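Local coordinates for CHAD domain (Ricinus communis, PDB 6QV5), which probably binds inorganic polyphosphate, as other CHAD domains do, through an all-helical fold built on helical bundles, and carries a zinc ion in the crystal, at residues Glu28-Ile33 and Lys72-Val77; Ala47-His52 and Ala143-Arg148; Ala76-Pro81 and Gly157-Glu162; Val103-Thr108 and Leu128-Ala133; Asn245-Ala250 and Ala277-Arg282. One frame throughout, in Å; residues are numbered along the deposited sequence.

Contact 1 of 5, residues Glu28-Ile33 and Lys72-Val77; sequences EAFPAI and KLFDAV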
# COMPACT_ATOMS: atom_id res chain seq x y z
N GLU A 28 10.36 11.01 -20.17
CA GLU A 28 10.96 11.72 -19.04
C GLU A 28 10.23 11.41 -17.73
O GLU A 28 10.87 11.27 -16.69
CB GLU A 28 10.97 13.24 -19.28
CG GLU A 28 11.84 13.67 -20.46
CD GLU A 28 11.73 15.13 -20.87
OE1 GLU A 28 10.62 15.71 -20.79
OE2 GLU A 28 12.77 15.69 -21.30
N ALA A 29 8.88 11.29 -17.79
CA ALA A 29 8.02 11.00 -16.64
C ALA A 29 8.17 9.57 -16.13
O ALA A 29 8.33 9.38 -14.92
CB ALA A 29 6.56 11.29 -16.99
N PHE A 30 8.13 8.57 -17.04
CA PHE A 30 8.27 7.14 -16.74
C PHE A 30 9.52 6.81 -15.90
O PHE A 30 9.34 6.19 -14.84
CB PHE A 30 8.21 6.31 -18.04
CG PHE A 30 8.50 4.83 -17.97
CD1 PHE A 30 7.48 3.92 -17.71
CD2 PHE A 30 9.77 4.34 -18.26
CE1 PHE A 30 7.74 2.55 -17.69
CE2 PHE A 30 10.03 2.97 -18.24
CZ PHE A 30 9.01 2.08 -17.96
N PRO A 31 10.77 7.22 -16.26
CA PRO A 31 11.92 6.90 -15.39
C PRO A 31 11.95 7.73 -14.11
O PRO A 31 12.57 7.30 -13.13
CB PRO A 31 13.13 7.16 -16.29
CG PRO A 31 12.68 8.20 -17.23
CD PRO A 31 11.21 7.96 -17.47
N ALA A 32 11.30 8.91 -14.10
CA ALA A 32 11.23 9.78 -12.93
C ALA A 32 10.26 9.21 -11.89
O ALA A 32 10.57 9.27 -10.70
CB ALA A 32 10.80 11.19 -13.34
N ILE A 33 9.12 8.65 -12.34
CA ILE A 33 8.08 8.02 -11.51
C ILE A 33 8.61 6.71 -10.90
O ILE A 33 8.55 6.54 -9.68
CB ILE A 33 6.74 7.84 -12.29
CG1 ILE A 33 6.03 9.20 -12.50
CG2 ILE A 33 5.79 6.83 -11.61
CD1 ILE A 33 5.13 9.28 -13.71
N LYS A 72 1.38 -1.01 -13.10
CA LYS A 72 0.02 -1.34 -13.53
C LYS A 72 -0.53 -0.29 -14.51
O LYS A 72 -1.16 -0.67 -15.50
CB LYS A 72 -0.91 -1.50 -12.32
CG LYS A 72 -2.14 -2.37 -12.60
CD LYS A 72 -2.85 -2.83 -11.32
CE LYS A 72 -2.27 -4.09 -10.71
NZ LYS A 72 -2.55 -5.30 -11.53
N LEU A 73 -0.28 1.01 -14.24
CA LEU A 73 -0.73 2.09 -15.12
C LEU A 73 0.13 2.19 -16.39
O LEU A 73 -0.40 2.52 -17.45
CB LEU A 73 -0.87 3.45 -14.40
CG LEU A 73 0.33 3.98 -13.60
CD1 LEU A 73 1.15 4.96 -14.42
CD2 LEU A 73 -0.14 4.67 -12.33
N PHE A 74 1.43 1.87 -16.28
CA PHE A 74 2.38 1.88 -17.40
C PHE A 74 2.39 0.55 -18.18
O PHE A 74 3.15 0.44 -19.14
CB PHE A 74 3.81 2.21 -16.90
CG PHE A 74 4.12 3.64 -16.55
CD1 PHE A 74 3.97 4.66 -17.49
CD2 PHE A 74 4.66 3.97 -15.31
CE1 PHE A 74 4.28 5.98 -17.17
CE2 PHE A 74 4.97 5.29 -14.99
CZ PHE A 74 4.78 6.29 -15.92
N ASP A 75 1.57 -0.44 -17.78
CA ASP A 75 1.48 -1.78 -18.38
C ASP A 75 1.19 -1.79 -19.89
O ASP A 75 1.75 -2.63 -20.60
CB ASP A 75 0.46 -2.66 -17.63
CG ASP A 75 0.50 -4.13 -18.02
OD1 ASP A 75 1.46 -4.82 -17.60
OD2 ASP A 75 -0.42 -4.58 -18.72
N ALA A 76 0.33 -0.87 -20.37
CA ALA A 76 -0.03 -0.77 -21.79
C ALA A 76 1.12 -0.25 -22.66
O ALA A 76 1.37 -0.82 -23.73
CB ALA A 76 -1.26 0.10 -21.96
N VAL A 77 1.81 0.81 -22.21
CA VAL A 77 2.93 1.42 -22.94
C VAL A 77 4.25 0.65 -22.75
O VAL A 77 5.04 0.55 -23.69
CB VAL A 77 3.10 2.94 -22.65
CG1 VAL A 77 1.98 3.76 -23.28
CG2 VAL A 77 3.22 3.24 -21.15
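Phe-30 holds its CG anti to the backbone N (chi1 173°), whereas Phe-74 turns its CG anti to the carbonyl carbon (chi1 -76°); together these rotations set one ring edge-on against the flat of the other. The pair is T-shaped, with centroids 4.9 Å apart and planes at 83°. Phe-30 supplies the edge: its CD1 sits over the middle of the Phe-74 ring, 3.6 Å from Phe-74 CG, and its CE1 lies 4.0 Å from Phe-74 CB. The opposite face of Phe-74 is taken by Leu-73 CD1, which holds the ring between a phenyl edge and a methyl group. Ile-33, almost one turn further along helix 26-42, closes on the rim. Its CD1 lies 3.7 Å from Phe-74 CZ, and its CG2 approaches near the ring plane, 3.8 Å from Phe-74 CE2. Phe-74 CZ also reaches the helix backbone, 3.7 Å from Phe-30 CA. The ring thus joins the loop just after helix 54-73 to helix 26-42, with Phe-174 of helix 171-192 as a further aromatic neighbour. No hydrogen bond crosses between 28-33 and 72-77. Cohesion comes from buried carbon surface, and the T-shape would add a weak electrostatic preference, the slightly positive C-H edge of Phe-30 facing the electron-rich face of Phe-74.

Contact 2 of 5, residues Ala47-His52 and Ala143-Arg148; sequences AVIEGH and ALLSPR. With ZN (zinc ion), chain B.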
# COMPACT_ATOMS: atom_id res chain seq x y z
N ALA A 47 17.81 0.11 7.41
CA ALA A 47 16.97 0.21 8.60
C ALA A 47 16.03 -0.99 8.79
O ALA A 47 15.74 -1.35 9.93
CB ALA A 47 16.19 1.50 8.58
N VAL A 48 15.57 -1.61 7.68
CA VAL A 48 14.69 -2.78 7.73
C VAL A 48 15.53 -4.03 8.10
O VAL A 48 15.06 -4.87 8.87
CB VAL A 48 13.84 -2.97 6.44
CG1 VAL A 48 13.00 -4.25 6.49
CG2 VAL A 48 12.93 -1.76 6.21
N ILE A 49 16.77 -4.11 7.58
CA ILE A 49 17.69 -5.21 7.84
C ILE A 49 18.23 -5.18 9.29
O ILE A 49 18.09 -6.16 10.01
CB ILE A 49 18.84 -5.28 6.77
CG1 ILE A 49 18.28 -5.65 5.37
CG2 ILE A 49 19.96 -6.25 7.19
CD1 ILE A 49 19.19 -5.25 4.18
N GLU A 50 18.82 -4.04 9.69
CA GLU A 50 19.48 -3.86 10.99
C GLU A 50 18.56 -3.54 12.18
O GLU A 50 18.88 -3.95 13.30
CB GLU A 50 20.57 -2.78 10.88
CG GLU A 50 21.76 -3.21 10.02
CD GLU A 50 22.79 -2.16 9.67
OE1 GLU A 50 22.73 -1.03 10.22
OE2 GLU A 50 23.67 -2.46 8.83
N GLY A 51 17.48 -2.80 11.95
CA GLY A 51 16.57 -2.39 13.03
C GLY A 51 15.23 -3.08 13.10
O GLY A 51 14.96 -4.03 12.37
N HIS A 52 14.37 -2.59 14.03
CA HIS A 52 13.02 -3.08 14.28
C HIS A 52 11.98 -1.95 14.28
O HIS A 52 10.84 -2.15 14.72
CB HIS A 52 12.96 -3.89 15.59
CG HIS A 52 13.45 -5.29 15.45
ND1 HIS A 52 12.60 -6.31 15.05
CD2 HIS A 52 14.68 -5.80 15.65
CE1 HIS A 52 13.35 -7.41 15.02
NE2 HIS A 52 14.61 -7.15 15.38
N ALA A 143 15.42 -11.78 3.40
CA ALA A 143 14.92 -11.66 2.03
C ALA A 143 15.61 -10.50 1.30
O ALA A 143 15.82 -10.58 0.09
CB ALA A 143 13.42 -11.46 2.04
N LEU A 144 15.97 -9.43 2.04
CA LEU A 144 16.64 -8.26 1.48
C LEU A 144 18.13 -8.50 1.28
O LEU A 144 18.71 -7.94 0.35
CB LEU A 144 16.41 -7.01 2.35
CG LEU A 144 14.96 -6.53 2.51
CD1 LEU A 144 14.90 -5.37 3.47
CD2 LEU A 144 14.34 -6.15 1.18
N LEU A 145 18.75 -9.34 2.14
CA LEU A 145 20.17 -9.70 2.08
C LEU A 145 20.43 -10.79 1.03
O LEU A 145 21.59 -10.99 0.64
CB LEU A 145 20.68 -10.16 3.46
CG LEU A 145 20.80 -9.10 4.56
CD1 LEU A 145 20.96 -9.75 5.92
CD2 LEU A 145 21.95 -8.13 4.30
N SER A 146 19.37 -11.49 0.59
CA SER A 146 19.45 -12.55 -0.41
C SER A 146 19.76 -11.98 -1.80
O SER A 146 19.33 -10.86 -2.09
CB SER A 146 18.15 -13.36 -0.44
OG SER A 146 17.09 -12.66 -1.07
N PRO A 147 20.47 -12.73 -2.69
CA PRO A 147 20.76 -12.20 -4.03
C PRO A 147 19.52 -11.93 -4.90
O PRO A 147 19.62 -11.14 -5.84
CB PRO A 147 21.68 -13.26 -4.66
CG PRO A 147 22.19 -14.06 -3.50
CD PRO A 147 21.06 -14.07 -2.52
N ARG A 148 18.37 -12.56 -4.57
CA ARG A 148 17.10 -12.40 -5.28
C ARG A 148 16.61 -10.94 -5.26
O ARG A 148 16.10 -10.46 -6.27
CB ARG A 148 16.03 -13.35 -4.71
CG ARG A 148 14.82 -13.52 -5.63
CD ARG A 148 13.72 -14.35 -5.01
NE ARG A 148 12.54 -14.37 -5.88
CZ ARG A 148 11.44 -15.08 -5.65
NH1 ARG A 148 11.35 -15.85 -4.57
NH2 ARG A 148 10.42 -15.03 -6.49
ZN ZN B . 16.23 -8.55 15.98
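Ile-49 and Leu-144 cross at a slant, and Val-48 meets the same leucine at about a right angle, which makes Leu-144 the inner partner of two consecutive residues on helix 45-50. Leu-144 CD1 fits between them, 3.7 Å from Val-48 CG1 and 3.9 Å from Ile-49 CG1. Ile-49 spreads its two branches. With CG1 anti to the carbonyl carbon (chi1 -67°), the longer branch runs to Leu-144, its CD1 ending 3.8 Å from Leu-144 CB and also nearing Leu-145 CD2, while CG2 turns to the outer leucine and lies 3.9 Å from Leu-145 CD1. Leu-145 is exposed, so this apolar seam runs from the interior to the surface. Just beyond it Ser-146 is the N-cap residue of helix 147-163, and its OG gives a hydrogen bond of 2.7 Å to Ala-143 O, reaching that oxygen from above the carbonyl plane and tying the serine back to the last turn of helix 122-145. At the other segment's end, His-52 follows the helix and binds the zinc ion through NE2 at 2.2 Å. His-138 of helix 122-145 supplies the second protein ligand, so the metal links the same two parts of the chain as the apolar seam. Arg-137 reinforces the link by donating to the backbone oxygens of Ala-47 and Val-48. On the interior side, the buried Leu-144 and Val-48 both meet Met-60 of helix 54-73, and Leu-91 of helix 82-108 packs on Leu-144.

Contact 3 of 5, residues Ala76-Pro81 and Gly157-Glu162; sequences AVAPCP and GAWMLE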
# COMPACT_ATOMS: atom_id res chain seq x y z
N ALA A 76 0.33 -0.87 -20.37
CA ALA A 76 -0.03 -0.77 -21.79
C ALA A 76 1.12 -0.25 -22.66
O ALA A 76 1.37 -0.82 -23.73
CB ALA A 76 -1.26 0.10 -21.96
N VAL A 77 1.81 0.81 -22.21
CA VAL A 77 2.93 1.42 -22.94
C VAL A 77 4.25 0.65 -22.75
O VAL A 77 5.04 0.55 -23.69
CB VAL A 77 3.10 2.94 -22.65
CG1 VAL A 77 1.98 3.76 -23.28
CG2 VAL A 77 3.22 3.24 -21.15
N ALA A 78 4.49 0.12 -21.54
CA ALA A 78 5.69 -0.62 -21.17
C ALA A 78 5.35 -1.82 -20.26
O ALA A 78 5.32 -1.67 -19.03
CB ALA A 78 6.68 0.32 -20.48
N PRO A 79 5.09 -3.02 -20.83
CA PRO A 79 4.77 -4.17 -19.97
C PRO A 79 6.01 -4.76 -19.29
O PRO A 79 7.00 -5.06 -19.96
CB PRO A 79 4.08 -5.16 -20.92
CG PRO A 79 4.57 -4.80 -22.28
CD PRO A 79 5.09 -3.39 -22.26
N CYS A 80 5.95 -4.88 -17.96
CA CYS A 80 7.02 -5.41 -17.12
C CYS A 80 7.19 -6.93 -17.34
O CYS A 80 6.17 -7.64 -17.35
CB CYS A 80 6.75 -5.09 -15.65
SG CYS A 80 8.16 -5.37 -14.55
N PRO A 81 8.43 -7.44 -17.53
CA PRO A 81 8.61 -8.90 -17.74
C PRO A 81 8.00 -9.75 -16.62
O PRO A 81 8.07 -9.35 -15.46
CB PRO A 81 10.13 -9.06 -17.82
CG PRO A 81 10.64 -7.73 -18.23
CD PRO A 81 9.73 -6.74 -17.58
N GLY A 157 15.78 -1.49 -12.66
CA GLY A 157 16.44 -0.24 -13.02
C GLY A 157 16.98 -0.25 -14.44
O GLY A 157 16.85 0.74 -15.16
N ALA A 158 17.55 -1.40 -14.86
CA ALA A 158 18.10 -1.62 -16.20
C ALA A 158 16.98 -1.64 -17.25
O ALA A 158 17.15 -1.09 -18.33
CB ALA A 158 18.88 -2.93 -16.24
N TRP A 159 15.83 -2.28 -16.91
CA TRP A 159 14.65 -2.37 -17.77
C TRP A 159 14.00 -0.99 -17.92
O TRP A 159 13.61 -0.62 -19.02
CB TRP A 159 13.66 -3.41 -17.22
CG TRP A 159 12.32 -3.39 -17.89
CD1 TRP A 159 11.98 -3.99 -19.06
CD2 TRP A 159 11.14 -2.72 -17.43
NE1 TRP A 159 10.66 -3.74 -19.37
CE2 TRP A 159 10.12 -2.95 -18.38
CE3 TRP A 159 10.85 -1.92 -16.31
CZ2 TRP A 159 8.83 -2.42 -18.24
CZ3 TRP A 159 9.57 -1.40 -16.17
CH2 TRP A 159 8.58 -1.66 -17.12
N MET A 160 13.92 -0.23 -16.80
CA MET A 160 13.35 1.12 -16.73
C MET A 160 14.06 2.07 -17.71
O MET A 160 13.39 2.74 -18.49
CB MET A 160 13.46 1.66 -15.28
CG MET A 160 12.86 3.04 -15.08
SD MET A 160 13.48 3.83 -13.58
CE MET A 160 15.00 4.53 -14.18
N LEU A 161 15.41 2.10 -17.67
CA LEU A 161 16.23 2.95 -18.53
C LEU A 161 16.21 2.54 -20.01
O LEU A 161 16.34 3.41 -20.87
CB LEU A 161 17.67 3.03 -18.01
CG LEU A 161 17.86 3.68 -16.63
CD1 LEU A 161 19.10 3.14 -15.96
CD2 LEU A 161 17.92 5.20 -16.72
N GLU A 162 16.05 1.24 -20.29
CA GLU A 162 16.00 0.71 -21.66
C GLU A 162 14.66 1.02 -22.34
O GLU A 162 14.65 1.40 -23.51
CB GLU A 162 16.28 -0.81 -21.67
CG GLU A 162 16.55 -1.38 -23.06
CD GLU A 162 16.89 -2.85 -23.16
OE1 GLU A 162 16.61 -3.61 -22.20
OE2 GLU A 162 17.42 -3.26 -24.22
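Trp-159 reaches from helix 147-163 to the loop 76-81, its CB bond directed at the loop and CG set anti to the backbone N (chi1 169°). Along the indole, the five-membered ring comes first. Trp-159 CD1 lies 3.8 Å from Pro-81 CD, and Trp-159 NE1 is closer, 3.6 Å from the same Pro-81 CD. That methylene stands over the face, 18° off the normal of the five-membered ring, in a CH-pi contact. Further out, Trp-159 CZ2 meets the loop backbone, 3.7 Å from Cys-80 CA and 3.6 Å from Pro-79 O, with Ala-78 CB at 4.1 Å from it. Ala-78 O lies at the ring edge, in its plane, 3.7 Å from Trp-159 CZ2 and only slightly further from Trp-159 CH2. Cys-80 SG sits on the same face as Pro-81, over the six-membered ring and 10° off its normal. Leu-34 of helix 26-42 and Leu-71 of helix 54-73 also touch the indole. With no hydrogen bond between the segments, the ring gives this irregular loop an apolar and weakly electrostatic seat: the proline C-H and the polarisable sulfur meet its pi cloud, and the carbonyl oxygen of Ala-78 probably gains from facing the slightly positive C-H rim.

Contact 4 of 5, residues Val103-Thr108 and Leu128-Ala133; sequences VLLAST and LVQKIA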
# COMPACT_ATOMS: atom_id res chain seq x y z
N VAL A 103 1.29 -4.03 12.60
CA VAL A 103 0.02 -3.29 12.68
C VAL A 103 -0.82 -3.90 13.81
O VAL A 103 -1.36 -3.16 14.63
CB VAL A 103 -0.74 -3.25 11.32
CG1 VAL A 103 -2.15 -2.69 11.46
CG2 VAL A 103 0.04 -2.45 10.27
N LEU A 104 -0.89 -5.24 13.86
CA LEU A 104 -1.62 -6.01 14.88
C LEU A 104 -1.11 -5.68 16.29
O LEU A 104 -1.93 -5.48 17.19
CB LEU A 104 -1.51 -7.53 14.58
CG LEU A 104 -1.99 -8.54 15.64
CD1 LEU A 104 -3.50 -8.45 15.87
CD2 LEU A 104 -1.62 -9.95 15.26
N LEU A 105 0.22 -5.59 16.47
CA LEU A 105 0.87 -5.30 17.74
C LEU A 105 0.71 -3.85 18.23
O LEU A 105 0.41 -3.64 19.40
CB LEU A 105 2.36 -5.70 17.66
CG LEU A 105 3.21 -5.55 18.93
CD1 LEU A 105 2.93 -6.66 19.93
CD2 LEU A 105 4.68 -5.51 18.58
N ALA A 106 0.94 -2.86 17.34
CA ALA A 106 0.92 -1.44 17.68
C ALA A 106 -0.44 -0.73 17.54
O ALA A 106 -0.65 0.27 18.23
CB ALA A 106 1.97 -0.70 16.87
N SER A 107 -1.33 -1.20 16.65
CA SER A 107 -2.61 -0.54 16.40
C SER A 107 -3.86 -1.36 16.73
O SER A 107 -4.78 -0.82 17.34
CB SER A 107 -2.66 -0.04 14.96
OG SER A 107 -3.89 0.60 14.65
N THR A 108 -3.92 -2.64 16.30
CA THR A 108 -5.11 -3.47 16.47
C THR A 108 -5.28 -4.05 17.88
O THR A 108 -6.40 -4.01 18.40
CB THR A 108 -5.18 -4.56 15.39
OG1 THR A 108 -4.44 -4.15 14.24
CG2 THR A 108 -6.61 -4.86 14.98
N LEU A 128 3.70 -12.76 22.83
CA LEU A 128 3.75 -13.76 21.76
C LEU A 128 3.67 -13.09 20.38
O LEU A 128 4.43 -13.46 19.49
CB LEU A 128 2.63 -14.82 21.94
CG LEU A 128 2.57 -15.98 20.92
CD1 LEU A 128 3.77 -16.92 21.06
CD2 LEU A 128 1.29 -16.76 21.08
N VAL A 129 2.76 -12.10 20.22
CA VAL A 129 2.59 -11.34 18.98
C VAL A 129 3.87 -10.54 18.67
O VAL A 129 4.31 -10.53 17.51
CB VAL A 129 1.28 -10.49 18.99
CG1 VAL A 129 1.24 -9.49 17.83
CG2 VAL A 129 0.05 -11.39 18.96
N GLN A 130 4.51 -9.95 19.71
CA GLN A 130 5.76 -9.20 19.61
C GLN A 130 6.90 -10.12 19.15
O GLN A 130 7.75 -9.70 18.37
CB GLN A 130 6.12 -8.53 20.94
CG GLN A 130 7.12 -7.39 20.82
CD GLN A 130 7.44 -6.69 22.12
OE1 GLN A 130 6.76 -6.83 23.14
NE2 GLN A 130 8.50 -5.89 22.11
N LYS A 131 6.90 -11.39 19.63
CA LYS A 131 7.88 -12.42 19.28
C LYS A 131 7.74 -12.78 17.80
O LYS A 131 8.75 -12.91 17.11
CB LYS A 131 7.70 -13.66 20.18
CG LYS A 131 8.79 -14.71 20.05
CD LYS A 131 8.45 -15.97 20.85
CE LYS A 131 9.46 -17.07 20.64
NZ LYS A 131 9.13 -18.28 21.43
N ILE A 132 6.48 -12.91 17.30
CA ILE A 132 6.20 -13.24 15.90
C ILE A 132 6.59 -12.06 14.99
O ILE A 132 7.26 -12.28 13.99
CB ILE A 132 4.73 -13.73 15.66
CG1 ILE A 132 4.32 -14.90 16.61
CG2 ILE A 132 4.46 -14.08 14.19
CD1 ILE A 132 5.13 -16.25 16.51
N ALA A 133 6.20 -10.82 15.37
CA ALA A 133 6.50 -9.59 14.63
C ALA A 133 8.01 -9.38 14.46
O ALA A 133 8.46 -9.03 13.37
CB ALA A 133 5.87 -8.39 15.33
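This is apolar packing between two helices, 82-108 near its C-terminal end and 122-145, whose short segments run at 132° to one another with axes 9.6 Å apart. Leu-105 and Val-129 mark the closest approach of the backbones. Val-129 CG1 is the shared point on one side: Leu-104 CD2 lies 3.9 Å from it, and Leu-105 CD1 comes equally near. Leu-104 and Val-129 cross at about a right angle. Leu-105, its CG anti to the backbone N (chi1 -177°), forks over Gln-130, the residue after Val-129, CD1 standing 3.7 Å from Gln-130 N and CD2 3.8 Å from Gln-130 CG. Gln-130 therefore contributes the aliphatic part of its extended chain. Leu-104 and Leu-105 lie in the pi-type turn 104-108 that ends the helix, where Val-103 O accepts from both Ser-107 N and Thr-108 N. The nearest atoms of the Gln-130 side chain and that of His-52, a zinc ligand, are about 8 Å apart. Trp-101, earlier on helix 82-108, packs on Val-129, Ile-132 and Ala-133, and Leu-109 touches Leu-104 and Val-129. Helix 224-260 packs on both helices, with Ala-250 against Leu-104 and Leu-257 against Ile-132.

Contact 5 of 5, residues Asn245-Ala250 and Ala277-Arg282; sequences NDLVVA and AQQAMR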
# COMPACT_ATOMS: atom_id res chain seq x y z
N ASN A 245 -10.40 -3.16 7.55
CA ASN A 245 -9.50 -4.14 6.94
C ASN A 245 -8.48 -4.66 7.96
O ASN A 245 -8.18 -5.86 7.95
CB ASN A 245 -8.80 -3.54 5.72
CG ASN A 245 -7.82 -4.48 5.04
OD1 ASN A 245 -8.16 -5.60 4.64
ND2 ASN A 245 -6.58 -4.03 4.91
N ASP A 246 -7.96 -3.78 8.83
CA ASP A 246 -7.00 -4.14 9.88
C ASP A 246 -7.62 -5.14 10.86
O ASP A 246 -6.94 -6.07 11.30
CB ASP A 246 -6.50 -2.89 10.63
CG ASP A 246 -5.57 -1.98 9.85
OD1 ASP A 246 -5.18 -2.35 8.71
OD2 ASP A 246 -5.22 -0.90 10.37
N LEU A 247 -8.91 -4.96 11.17
CA LEU A 247 -9.71 -5.81 12.05
C LEU A 247 -9.86 -7.24 11.48
O LEU A 247 -9.67 -8.20 12.22
CB LEU A 247 -11.10 -5.17 12.24
CG LEU A 247 -11.39 -4.33 13.50
CD1 LEU A 247 -10.40 -3.18 13.67
CD2 LEU A 247 -12.77 -3.74 13.42
N VAL A 248 -10.17 -7.36 10.17
CA VAL A 248 -10.35 -8.66 9.51
C VAL A 248 -8.99 -9.38 9.30
O VAL A 248 -8.96 -10.61 9.34
CB VAL A 248 -11.22 -8.57 8.21
CG1 VAL A 248 -10.45 -8.02 7.02
CG2 VAL A 248 -11.86 -9.92 7.88
N VAL A 249 -7.88 -8.62 9.10
CA VAL A 249 -6.53 -9.17 8.94
C VAL A 249 -6.09 -9.76 10.29
O VAL A 249 -5.55 -10.87 10.34
CB VAL A 249 -5.53 -8.13 8.35
CG1 VAL A 249 -4.07 -8.56 8.54
CG2 VAL A 249 -5.81 -7.87 6.87
N ALA A 250 -6.38 -9.03 11.39
CA ALA A 250 -6.09 -9.42 12.78
C ALA A 250 -6.72 -10.77 13.13
O ALA A 250 -6.05 -11.62 13.71
CB ALA A 250 -6.58 -8.35 13.73
N ALA A 277 -16.59 -8.71 16.94
CA ALA A 277 -17.67 -7.84 17.40
C ALA A 277 -17.45 -6.42 16.89
O ALA A 277 -18.40 -5.79 16.45
CB ALA A 277 -17.76 -7.87 18.91
N GLN A 278 -16.18 -5.93 16.91
CA GLN A 278 -15.80 -4.59 16.43
C GLN A 278 -16.08 -4.44 14.92
O GLN A 278 -16.37 -3.33 14.47
CB GLN A 278 -14.33 -4.29 16.74
CG GLN A 278 -14.07 -3.87 18.18
CD GLN A 278 -12.63 -3.46 18.39
OE1 GLN A 278 -11.70 -4.28 18.34
NE2 GLN A 278 -12.41 -2.18 18.64
N GLN A 279 -16.01 -5.55 14.16
CA GLN A 279 -16.30 -5.62 12.73
C GLN A 279 -17.80 -5.45 12.48
O GLN A 279 -18.19 -4.85 11.47
CB GLN A 279 -15.84 -6.97 12.15
CG GLN A 279 -14.34 -7.09 11.92
CD GLN A 279 -13.93 -8.48 11.47
OE1 GLN A 279 -14.35 -8.97 10.42
NE2 GLN A 279 -13.09 -9.13 12.26
N ALA A 280 -18.64 -5.98 13.39
CA ALA A 280 -20.10 -5.92 13.30
C ALA A 280 -20.69 -4.63 13.90
O ALA A 280 -21.64 -4.09 13.34
CB ALA A 280 -20.72 -7.14 13.97
N MET A 281 -20.13 -4.16 15.03
CA MET A 281 -20.58 -2.95 15.73
C MET A 281 -20.10 -1.69 15.01
O MET A 281 -20.87 -0.74 14.87
CB MET A 281 -20.12 -2.93 17.20
CG MET A 281 -20.62 -4.09 18.05
SD MET A 281 -22.42 -4.27 18.11
CE MET A 281 -22.56 -6.03 17.85
N ARG A 282 -18.84 -1.69 14.55
CA ARG A 282 -18.25 -0.57 13.81
C ARG A 282 -17.83 -1.01 12.39
O ARG A 282 -16.63 -1.16 12.13
CB ARG A 282 -17.07 0.05 14.59
CG ARG A 282 -17.48 0.79 15.87
CD ARG A 282 -16.39 1.72 16.38
NE ARG A 282 -15.22 0.99 16.88
CZ ARG A 282 -14.13 1.56 17.39
NH1 ARG A 282 -14.05 2.89 17.48
NH2 ARG A 282 -13.12 0.82 17.82
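Leu-247 lies across the first turn of segment 277-282, its CD2 3.7 Å from Gln-278 CB and equally near the carbonyl carbon of that residue. The leucine and Gln-278 side chains cross at about a right angle. Closer to its own backbone, Leu-247 CB meets the aliphatic part of the next glutamine, 3.8 Å from Gln-279 CG. Gln-279 keeps CG anti to the carbonyl carbon (chi1 -77°) and then extends, laying its amide along the backbone at 247-248. There Gln-279 OE1 lies 3.7 Å from Val-248 CG2, and Gln-279 NE2 is 3.5 Å from Leu-247 O without making a hydrogen bond. The contact thus joins a buried leucine to methylene carbon from both glutamines. The paired turns run nearly antiparallel, at 152° with axes 9.7 Å apart, as in a helical hairpin. Helices 224-260 and 265-281 are its two arms, one directly after the other in the chain. Arg-243 NH1 hydrogen-bonds to Arg-282 O, where the second arm ends. On another flank, helix 224-260 packs against helix 82-108, where Asp-246 touches Val-103 and Ala-250 touches Thr-108.

How the contacts relate
Contacts 1 and 3 form one cluster, their centres 8 Å apart. They share Ala-76 and Val-77, and the Phe-30 ring touches Ala-78 and Trp-159. Contacts 4 and 5 meet at the other side of the chain's centre, 16 Å apart by centres, where helix 82-108 packs on helix 224-260. Contact 2, with the zinc site, shares helix 147-163 with contact 3 and helix 122-145 with contact 4, but touches neither. Along the chain, contact 4 lies within the spans closed by contacts 2 and 3, contacts 1 and 2 alternate, and contact 5 comes last. The long helices thus link separate packing centres within a single all-helical fold.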